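Local coordinates for halotolerant alpha-type carbonic anhydrase (dCA II) (Dunaliella salina, PDB 1Y7W), which catalyses the reversible hydration of carbon dioxide to bicarbonate as a zinc-dependent alpha-type carbonic anhydrase that tolerates high salt, at residues M26-D31 / V273-I278; S176-A181 / P248-R253. All blocks are in the same frame, centred on the assembly; numbering follows the deposited sequence.

Contact 1. Residues M26-D31 / V273-I278; sequences MQHGFD and VNNRMI
A type I' beta turn, Gln-27 to Phe-30, docks through His-28 and Phe-30 on the loop 273-278 that follows helix 253-266. His-28 O accepts a nearly straight hydrogen bond from Met-277 N at 2.8 Å. The His-28 ring binds back to the same loop. Its ND1 donates to Asn-275 O at 2.8 Å, with the acceptor in the ring plane and ND1 in the plane of the carbonyl. CG of His-28, anti to the carbonyl carbon (chi1 -60°), is thereby set 3.5 Å from Asn-275 O, where ND1 can make this bond. The ring crosses the Asn-275 amide with the planes 54° apart. The turn itself is closed by Phe-30 N to Gln-27 O. Gly-29 is its third residue, where a CB would be tightly placed.

In the alpha-carbonic anhydrase fold this loop runs beside the zinc site. Asn-274 O accepts from ND1 of the zinc ligand His-132, a second-shell bond that probably helps orient it. Arg-276 NH1 bonds to Gln-51, while water 1 joins its NH2 to Gly-29 O. At the outer end Met-277 SD makes a Met-aromatic contact at the edge of the Phe-30 ring, 5.3 Å from the centroid. SD also lies 3.7 Å from Phe-30 CB.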
loop_
_atom_site.group_PDB
_atom_site.type_symbol
_atom_site.label_atom_id
_atom_site.label_comp_id
_atom_site.label_asym_id
_atom_site.label_seq_id
_atom_site.Cartn_x
_atom_site.Cartn_y
_atom_site.Cartn_z
ATOM N N MET A 26 -14.791 0.784 -11.540
ATOM C CA MET A 26 -15.537 1.740 -12.340
ATOM C C MET A 26 -16.212 2.816 -11.498
ATOM O O MET A 26 -16.274 3.964 -11.910
ATOM C CB MET A 26 -16.556 1.032 -13.233
ATOM C CG MET A 26 -17.241 1.993 -14.191
ATOM S SD MET A 26 -18.487 1.229 -15.245
ATOM C CE MET A 26 -20.062 1.763 -14.293
ATOM N N GLN A 27 -16.703 2.468 -10.306
ATOM C CA GLN A 27 -17.332 3.462 -9.465
ATOM C C GLN A 27 -16.503 3.719 -8.229
ATOM O O GLN A 27 -17.020 4.231 -7.235
ATOM C CB GLN A 27 -18.729 3.006 -9.028
ATOM C CG GLN A 27 -19.698 2.887 -10.205
ATOM C CD GLN A 27 -21.058 2.498 -9.731
ATOM O OE1 GLN A 27 -21.562 3.006 -8.713
ATOM N NE2 GLN A 27 -21.653 1.562 -10.428
ATOM N N HIS A 28 -15.229 3.374 -8.311
ATOM C CA HIS A 28 -14.298 3.554 -7.193
ATOM C C HIS A 28 -14.850 2.984 -5.892
ATOM O O HIS A 28 -14.641 3.525 -4.811
ATOM C CB HIS A 28 -13.940 5.037 -7.047
ATOM C CG HIS A 28 -13.284 5.572 -8.279
ATOM N ND1 HIS A 28 -11.961 5.308 -8.600
ATOM C CD2 HIS A 28 -13.821 6.199 -9.356
ATOM C CE1 HIS A 28 -11.716 5.756 -9.830
ATOM N NE2 HIS A 28 -12.831 6.291 -10.310
ATOM N N GLY A 29 -15.534 1.847 -6.024
ATOM C CA GLY A 29 -16.087 1.200 -4.849
ATOM C C GLY A 29 -17.411 1.712 -4.318
ATOM O O GLY A 29 -17.910 1.213 -3.308
ATOM N N PHE A 30 -17.996 2.707 -4.973
ATOM C CA PHE A 30 -19.267 3.247 -4.509
ATOM C C PHE A 30 -20.312 2.118 -4.470
ATOM O O PHE A 30 -21.209 2.166 -3.641
ATOM C CB PHE A 30 -19.771 4.374 -5.473
ATOM C CG PHE A 30 -21.052 5.031 -5.045
ATOM C CD1 PHE A 30 -21.157 5.714 -3.844
ATOM C CD2 PHE A 30 -22.145 5.052 -5.919
ATOM C CE1 PHE A 30 -22.331 6.423 -3.524
ATOM C CE2 PHE A 30 -23.308 5.744 -5.598
ATOM C CZ PHE A 30 -23.388 6.425 -4.398
ATOM N N ASP A 31 -20.199 1.197 -5.408
ATOM C CA ASP A 31 -21.114 0.039 -5.566
ATOM C C ASP A 31 -20.836 -1.184 -4.687
ATOM O O ASP A 31 -21.734 -2.035 -4.489
ATOM C CB ASP A 31 -21.141 -0.452 -7.038
ATOM C CG ASP A 31 -19.767 -0.770 -7.611
ATOM O OD1 ASP A 31 -18.738 -0.200 -7.192
ATOM O OD2 ASP A 31 -19.718 -1.612 -8.528
ATOM N N VAL A 273 -7.231 3.113 -13.395
ATOM C CA VAL A 273 -7.176 3.994 -12.219
ATOM C C VAL A 273 -7.816 3.126 -11.072
ATOM O O VAL A 273 -9.050 3.008 -10.952
ATOM C CB VAL A 273 -7.987 5.298 -12.448
ATOM C CG1 VAL A 273 -7.746 6.266 -11.279
ATOM C CG2 VAL A 273 -7.525 6.002 -13.774
ATOM N N ASN A 274 -6.968 2.534 -10.228
ATOM C CA ASN A 274 -7.489 1.596 -9.223
ATOM C C ASN A 274 -7.541 2.058 -7.782
ATOM O O ASN A 274 -6.914 1.446 -6.876
ATOM C CB ASN A 274 -6.671 0.290 -9.338
ATOM C CG ASN A 274 -5.194 0.492 -9.011
ATOM O OD1 ASN A 274 -4.637 1.563 -9.274
ATOM N ND2 ASN A 274 -4.533 -0.553 -8.458
ATOM N N ASN A 275 -8.219 3.181 -7.553
ATOM C CA ASN A 275 -8.392 3.698 -6.207
ATOM C C ASN A 275 -9.831 3.578 -5.703
ATOM O O ASN A 275 -10.813 3.867 -6.432
ATOM C CB ASN A 275 -7.996 5.189 -6.116
ATOM C CG ASN A 275 -8.883 6.067 -7.014
ATOM O OD1 ASN A 275 -9.067 5.744 -8.162
ATOM N ND2 ASN A 275 -9.420 7.142 -6.480
ATOM N N ARG A 276 -9.957 3.179 -4.421
ATOM C CA ARG A 276 -11.273 3.163 -3.795
ATOM C C ARG A 276 -11.518 4.629 -3.343
ATOM O O ARG A 276 -10.578 5.320 -2.896
ATOM C CB ARG A 276 -11.301 2.315 -2.514
ATOM C CG ARG A 276 -12.709 2.304 -1.924
ATOM C CD ARG A 276 -12.660 1.562 -0.540
ATOM N NE ARG A 276 -14.010 1.250 -0.041
ATOM C CZ ARG A 276 -14.259 0.744 1.160
ATOM N NH1 ARG A 276 -13.236 0.511 1.984
ATOM N NH2 ARG A 276 -15.517 0.469 1.544
ATOM N N MET A 277 -12.759 5.104 -3.432
ATOM C CA MET A 277 -13.055 6.487 -2.983
ATOM C C MET A 277 -12.832 6.696 -1.465
ATOM O O MET A 277 -12.887 5.733 -0.652
ATOM C CB MET A 277 -14.512 6.823 -3.297
ATOM C CG MET A 277 -15.448 5.824 -2.646
ATOM S SD MET A 277 -17.134 5.847 -3.327
ATOM C CE MET A 277 -17.523 7.565 -3.057
ATOM N N ILE A 278 -12.612 7.935 -1.051
ATOM C CA ILE A 278 -12.384 8.165 0.376
ATOM C C ILE A 278 -13.661 7.885 1.198
ATOM O O ILE A 278 -14.776 7.977 0.696
ATOM C CB ILE A 278 -11.829 9.587 0.709
ATOM C CG1 ILE A 278 -12.705 10.616 0.088
ATOM C CG2 ILE A 278 -10.325 9.732 0.244
ATOM C CD1 ILE A 278 -12.399 12.008 0.623
HETATM O O HOH W 1 -16.814 1.379 -0.827
#

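Contact 2. Residues S176-A181 / P248-R253; sequences SENGDA and PREVTR
Asp-180 and Arg-249 meet with carboxylate and guanidinium planes nearly perpendicular, 88° apart. Arg-249 NH2 donates to the syn lone pair of Asp-180 OD1 at 2.7 Å, forming a salt bridge. CG of Asp-180, anti to its backbone N (chi1 179°), is placed 3.8 Å from Arg-249 NH2, which lets OD1 make the bridge. The Arg-249 chain is extended from CG to NE, and its NE and NH1 bond to carbonyls around Leu-217. Water 3 donates to the same OD1 and accepts from Glu-250 N.

Farther along, Glu-250 reaches across to Ser-176. The Ser-176 hydroxyl donates to Glu-250 OE2 at 2.6 Å, approaching from above the carboxylate plane. The same OG accepts from Asn-178 N at 3.0 Å, which makes an ST turn. Ser-176 N donates to Val-251 O at 3.0 Å, next to where strands 166-175 and 240-251 pair in parallel. The methyl CG2 of Thr-252 packs against Gly-179, 3.3 Å from its N.

Both strands lead into helices here. Asp-180 OD2 caps Leu-183 N, and Thr-252 OG1 caps Gln-255 N. Asp-180 thus divides its oxygens between a helix N-terminus and an arginine, and both neighbours would be expected to stabilise its negative charge.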
loop_
_atom_site.group_PDB
_atom_site.type_symbol
_atom_site.label_atom_id
_atom_site.label_comp_id
_atom_site.label_asym_id
_atom_site.label_seq_id
_atom_site.Cartn_x
_atom_site.Cartn_y
_atom_site.Cartn_z
ATOM N N SER A 176 6.585 15.234 -10.894
ATOM C CA SER A 176 7.751 16.097 -10.824
ATOM C C SER A 176 8.475 15.978 -12.173
ATOM O O SER A 176 8.111 15.122 -12.980
ATOM C CB SER A 176 8.627 15.583 -9.687
ATOM O OG SER A 176 9.959 15.980 -9.821
ATOM N N GLU A 177 9.466 16.832 -12.434
ATOM C CA GLU A 177 10.199 16.727 -13.709
ATOM C C GLU A 177 11.300 15.665 -13.552
ATOM O O GLU A 177 11.933 15.262 -14.529
ATOM C CB GLU A 177 10.788 18.108 -14.113
ATOM C CG GLU A 177 9.714 19.241 -14.298
ATOM C CD GLU A 177 9.890 20.489 -13.339
ATOM O OE1 GLU A 177 10.573 21.491 -13.731
ATOM O OE2 GLU A 177 9.340 20.468 -12.188
ATOM N N ASN A 178 11.489 15.187 -12.323
ATOM C CA ASN A 178 12.510 14.188 -11.990
ATOM C C ASN A 178 11.889 12.923 -11.416
ATOM O O ASN A 178 11.328 12.954 -10.348
ATOM C CB ASN A 178 13.460 14.760 -10.945
ATOM C CG ASN A 178 14.099 16.063 -11.398
ATOM O OD1 ASN A 178 14.600 16.158 -12.536
ATOM N ND2 ASN A 178 14.086 17.075 -10.523
ATOM N N GLY A 179 12.027 11.805 -12.103
ATOM C CA GLY A 179 11.405 10.587 -11.617
ATOM C C GLY A 179 12.085 9.959 -10.426
ATOM O O GLY A 179 13.159 10.375 -10.003
ATOM N N ASP A 180 11.446 8.924 -9.903
ATOM C CA ASP A 180 11.920 8.177 -8.759
ATOM C C ASP A 180 12.932 7.139 -9.233
ATOM O O ASP A 180 12.715 6.518 -10.273
ATOM C CB ASP A 180 10.724 7.430 -8.122
ATOM C CG ASP A 180 11.130 6.596 -6.926
ATOM O OD1 ASP A 180 11.411 7.229 -5.882
ATOM O OD2 ASP A 180 11.166 5.345 -7.042
ATOM N N ALA A 181 13.979 6.887 -8.435
ATOM C CA ALA A 181 15.015 5.898 -8.788
ATOM C C ALA A 181 14.516 4.458 -8.821
ATOM O O ALA A 181 14.811 3.688 -9.753
ATOM C CB ALA A 181 16.202 6.003 -7.802
ATOM N N PRO A 248 5.895 13.243 0.018
ATOM C CA PRO A 248 5.921 12.352 -1.143
ATOM C C PRO A 248 7.259 12.126 -1.825
ATOM O O PRO A 248 8.233 12.862 -1.610
ATOM C CB PRO A 248 4.922 12.999 -2.120
ATOM C CG PRO A 248 4.970 14.470 -1.763
ATOM C CD PRO A 248 5.371 14.595 -0.304
ATOM N N ARG A 249 7.318 11.030 -2.568
ATOM C CA ARG A 249 8.453 10.774 -3.457
ATOM C C ARG A 249 8.046 11.485 -4.761
ATOM O O ARG A 249 7.044 12.211 -4.755
ATOM C CB ARG A 249 8.600 9.282 -3.713
ATOM C CG ARG A 249 9.543 8.663 -2.670
ATOM C CD ARG A 249 9.689 7.159 -2.915
ATOM N NE ARG A 249 10.693 6.622 -2.006
ATOM C CZ ARG A 249 11.999 6.608 -2.252
ATOM N NH1 ARG A 249 12.823 6.101 -1.325
ATOM N NH2 ARG A 249 12.485 7.044 -3.429
ATOM N N GLU A 250 8.780 11.271 -5.855
ATOM C CA GLU A 250 8.469 11.933 -7.125
ATOM C C GLU A 250 8.280 10.967 -8.259
ATOM O O GLU A 250 8.870 9.935 -8.259
ATOM C CB GLU A 250 9.604 12.929 -7.483
ATOM C CG GLU A 250 9.708 14.040 -6.427
ATOM C CD GLU A 250 10.815 15.056 -6.703
ATOM O OE1 GLU A 250 11.097 15.834 -5.764
ATOM O OE2 GLU A 250 11.379 15.076 -7.835
ATOM N N VAL A 251 7.483 11.325 -9.257
ATOM C CA VAL A 251 7.273 10.435 -10.393
ATOM C C VAL A 251 6.965 11.264 -11.618
ATOM O O VAL A 251 6.379 12.327 -11.498
ATOM C CB VAL A 251 6.085 9.447 -10.117
ATOM C CG1 VAL A 251 4.805 10.196 -9.937
ATOM C CG2 VAL A 251 5.966 8.447 -11.225
ATOM N N THR A 252 7.365 10.775 -12.787
ATOM C CA THR A 252 7.108 11.472 -14.031
ATOM C C THR A 252 5.993 10.830 -14.800
ATOM O O THR A 252 5.625 9.663 -14.543
ATOM C CB THR A 252 8.334 11.448 -14.945
ATOM O OG1 THR A 252 8.618 10.108 -15.318
ATOM C CG2 THR A 252 9.498 12.023 -14.239
ATOM N N ARG A 253 5.421 11.581 -15.747
ATOM C CA ARG A 253 4.375 10.976 -16.547
ATOM C C ARG A 253 4.970 9.797 -17.320
ATOM O O ARG A 253 4.292 8.810 -17.590
ATOM C CB ARG A 253 3.774 11.981 -17.549
ATOM C CG ARG A 253 2.550 12.687 -17.061
ATOM C CD ARG A 253 2.913 13.904 -16.347
ATOM N NE ARG A 253 1.774 14.790 -16.019
ATOM C CZ ARG A 253 1.943 15.905 -15.312
ATOM N NH1 ARG A 253 0.920 16.682 -14.998
ATOM N NH2 ARG A 253 3.180 16.248 -14.956
HETATM O O HOH W 2 5.874 14.256 -15.481
HETATM O O HOH W 3 11.332 10.049 -5.486
#

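How the contacts relate
Contacts 1 and 2 do not touch. Their centres lie 25 Å apart and their nearest atoms about 13 Å. In sequence, both segments of contact 2 fall between the two segments of contact 1. Helix 253-266 and the loop after it link 248-253 to 273-278, so the chain leaving contact 2 soon reaches contact 1. Contact 1 is the one near the zinc ion: the Arg-276 side chain is about 8 Å from this metal, which is bound by His-130, His-132 and His-150. Contact 2 lies at the ends of two strands of the main sheet. Strands 120-133 and 147-155 of that sheet carry the zinc ligands.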